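PDB 3BIJ: uncharacterized protein GSU0716 from Geobacter sulfurreducens PCA, which is of unknown function but belongs to the caspase-like C14 peptidase family and may act as a cysteine-type endopeptidase. Local coordinates for residues A[242-247]-A[257-262]. Sequence-based numbering, arbitrary orientation.
Sequences SFHKAI and PNFFTA
His-244 reaches out from the helix and lays one face of its imidazole over the CB of Phe-259, which sits 3.5 Å from the ring centroid, close to the ring normal: a CH-pi contact made by the first carbon of the side chain and not by the phenyl. The histidine gets there because its CG is anti to the backbone N (chi1 171°), which carries the ring away from the helix and across to the strand. The Phe-259 ring bends back beside the histidine stem, its CD2 3.6 Å from His-244 CB, and the two rings form an oblique pair, planes at 49°. This packing of His-244 on CB and CD2 of Phe-259 is the tight part of the contact; the phenyl also packs on Leu-203 and Ile-205 of the neighbouring strand. The carbonyl O of Pro-257 lies at the imidazole edge, near its plane, 2.9 Å from His-244 CE1, too short for a carbon to leave the ring's flip beyond doubt. That oxygen accepts a hydrogen bond from a water, which also makes long, weak links to His-244 NE2 as modelled and to Asn-258 ND2; on this side the link runs through solvent, and loosely. Deeper in, Ile-247 CG2 meets Pro-257 CG at 4.1 Å, a lighter apolar touch backed by helix 222-231, where Val-230 packs on the isoleucine and Phe-223 on the proline. With an alanine here instead of His-244, the face over Phe-259 CB would be gone, and the strand would probably lose most of its contact with residues 242-247. Nearby, Lys-245 forms a salt bridge with Asp-210 of the second subunit. The contact packs helix 240-250 against strand 258-263, which pairs antiparallel with strand 201-206 in the mixed sheet, part of the alpha-beta caspase-like fold of clan CD peptidases.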
# COMPACT_ATOMS: atom_id res chain seq x y z
N SER A 242 34.65 2.88 -10.35
CA SER A 242 34.38 2.93 -8.92
C SER A 242 33.40 4.04 -8.58
O SER A 242 32.57 3.88 -7.68
CB SER A 242 35.67 3.16 -8.14
OG SER A 242 36.55 2.08 -8.35
N PHE A 243 33.51 5.16 -9.29
CA PHE A 243 32.64 6.30 -9.05
C PHE A 243 31.20 5.85 -9.30
O PHE A 243 30.31 6.01 -8.46
CB PHE A 243 33.04 7.43 -9.99
CG PHE A 243 32.34 8.72 -9.73
CD1 PHE A 243 32.31 9.27 -8.46
CD2 PHE A 243 31.74 9.42 -10.78
CE1 PHE A 243 31.71 10.50 -8.24
CE2 PHE A 243 31.14 10.64 -10.58
CZ PHE A 243 31.11 11.19 -9.31
N HIS A 244 31.00 5.23 -10.46
CA HIS A 244 29.71 4.73 -10.86
C HIS A 244 29.18 3.70 -9.85
O HIS A 244 28.04 3.81 -9.39
CB HIS A 244 29.85 4.12 -12.25
CG HIS A 244 28.64 3.37 -12.71
ND1 HIS A 244 27.44 3.99 -13.01
CD2 HIS A 244 28.43 2.04 -12.89
CE1 HIS A 244 26.55 3.08 -13.36
NE2 HIS A 244 27.12 1.89 -13.30
N LYS A 245 29.99 2.71 -9.50
CA LYS A 245 29.57 1.68 -8.55
C LYS A 245 29.17 2.24 -7.19
O LYS A 245 28.23 1.75 -6.55
CB LYS A 245 30.66 0.62 -8.37
CG LYS A 245 30.91 -0.22 -9.62
CD LYS A 245 32.02 -1.25 -9.42
CE LYS A 245 31.63 -2.32 -8.39
NZ LYS A 245 30.51 -3.21 -8.87
N ALA A 246 29.87 3.28 -6.75
CA ALA A 246 29.58 3.91 -5.47
C ALA A 246 28.25 4.67 -5.52
O ALA A 246 27.55 4.79 -4.51
CB ALA A 246 30.72 4.87 -5.08
N ILE A 247 27.90 5.19 -6.69
CA ILE A 247 26.65 5.92 -6.82
C ILE A 247 25.49 4.94 -6.84
O ILE A 247 24.58 5.04 -6.01
CB ILE A 247 26.63 6.78 -8.09
CG1 ILE A 247 27.71 7.85 -7.98
CG2 ILE A 247 25.27 7.42 -8.29
CD1 ILE A 247 27.89 8.67 -9.22
N PRO A 257 21.63 4.27 -12.33
CA PRO A 257 22.34 4.93 -13.43
C PRO A 257 23.16 3.90 -14.19
O PRO A 257 23.62 2.91 -13.62
CB PRO A 257 23.19 5.99 -12.71
CG PRO A 257 23.30 5.48 -11.30
CD PRO A 257 21.94 4.91 -11.04
N ASN A 258 23.30 4.13 -15.50
CA ASN A 258 24.02 3.21 -16.36
C ASN A 258 25.41 3.69 -16.78
O ASN A 258 25.67 4.89 -16.93
CB ASN A 258 23.20 2.95 -17.61
CG ASN A 258 23.56 1.65 -18.28
OD1 ASN A 258 23.57 1.57 -19.51
ND2 ASN A 258 23.86 0.62 -17.49
N PHE A 259 26.30 2.72 -16.98
CA PHE A 259 27.67 2.98 -17.39
C PHE A 259 27.87 2.36 -18.78
O PHE A 259 28.13 1.16 -18.92
CB PHE A 259 28.61 2.34 -16.35
CG PHE A 259 30.05 2.72 -16.50
CD1 PHE A 259 30.87 2.07 -17.41
CD2 PHE A 259 30.60 3.74 -15.72
CE1 PHE A 259 32.21 2.42 -17.54
CE2 PHE A 259 31.93 4.09 -15.85
CZ PHE A 259 32.73 3.43 -16.76
N PHE A 260 27.75 3.20 -19.81
CA PHE A 260 27.88 2.77 -21.21
C PHE A 260 29.11 3.37 -21.91
O PHE A 260 29.34 4.58 -21.84
CB PHE A 260 26.62 3.19 -21.95
CG PHE A 260 26.51 2.63 -23.33
CD1 PHE A 260 26.32 1.26 -23.51
CD2 PHE A 260 26.59 3.46 -24.45
CE1 PHE A 260 26.21 0.72 -24.79
CE2 PHE A 260 26.48 2.93 -25.74
CZ PHE A 260 26.28 1.55 -25.91
N THR A 261 29.88 2.52 -22.59
CA THR A 261 31.07 2.98 -23.32
C THR A 261 30.88 2.72 -24.81
O THR A 261 30.35 1.69 -25.20
CB THR A 261 32.34 2.24 -22.89
OG1 THR A 261 32.20 0.84 -23.16
CG2 THR A 261 32.62 2.44 -21.41
N ALA A 262 31.31 3.66 -25.64
CA ALA A 262 31.19 3.50 -27.08
C ALA A 262 32.42 4.07 -27.77
O ALA A 262 33.30 4.64 -27.11
CB ALA A 262 29.94 4.20 -27.57
O HOH W 1 24.37 0.11 -14.16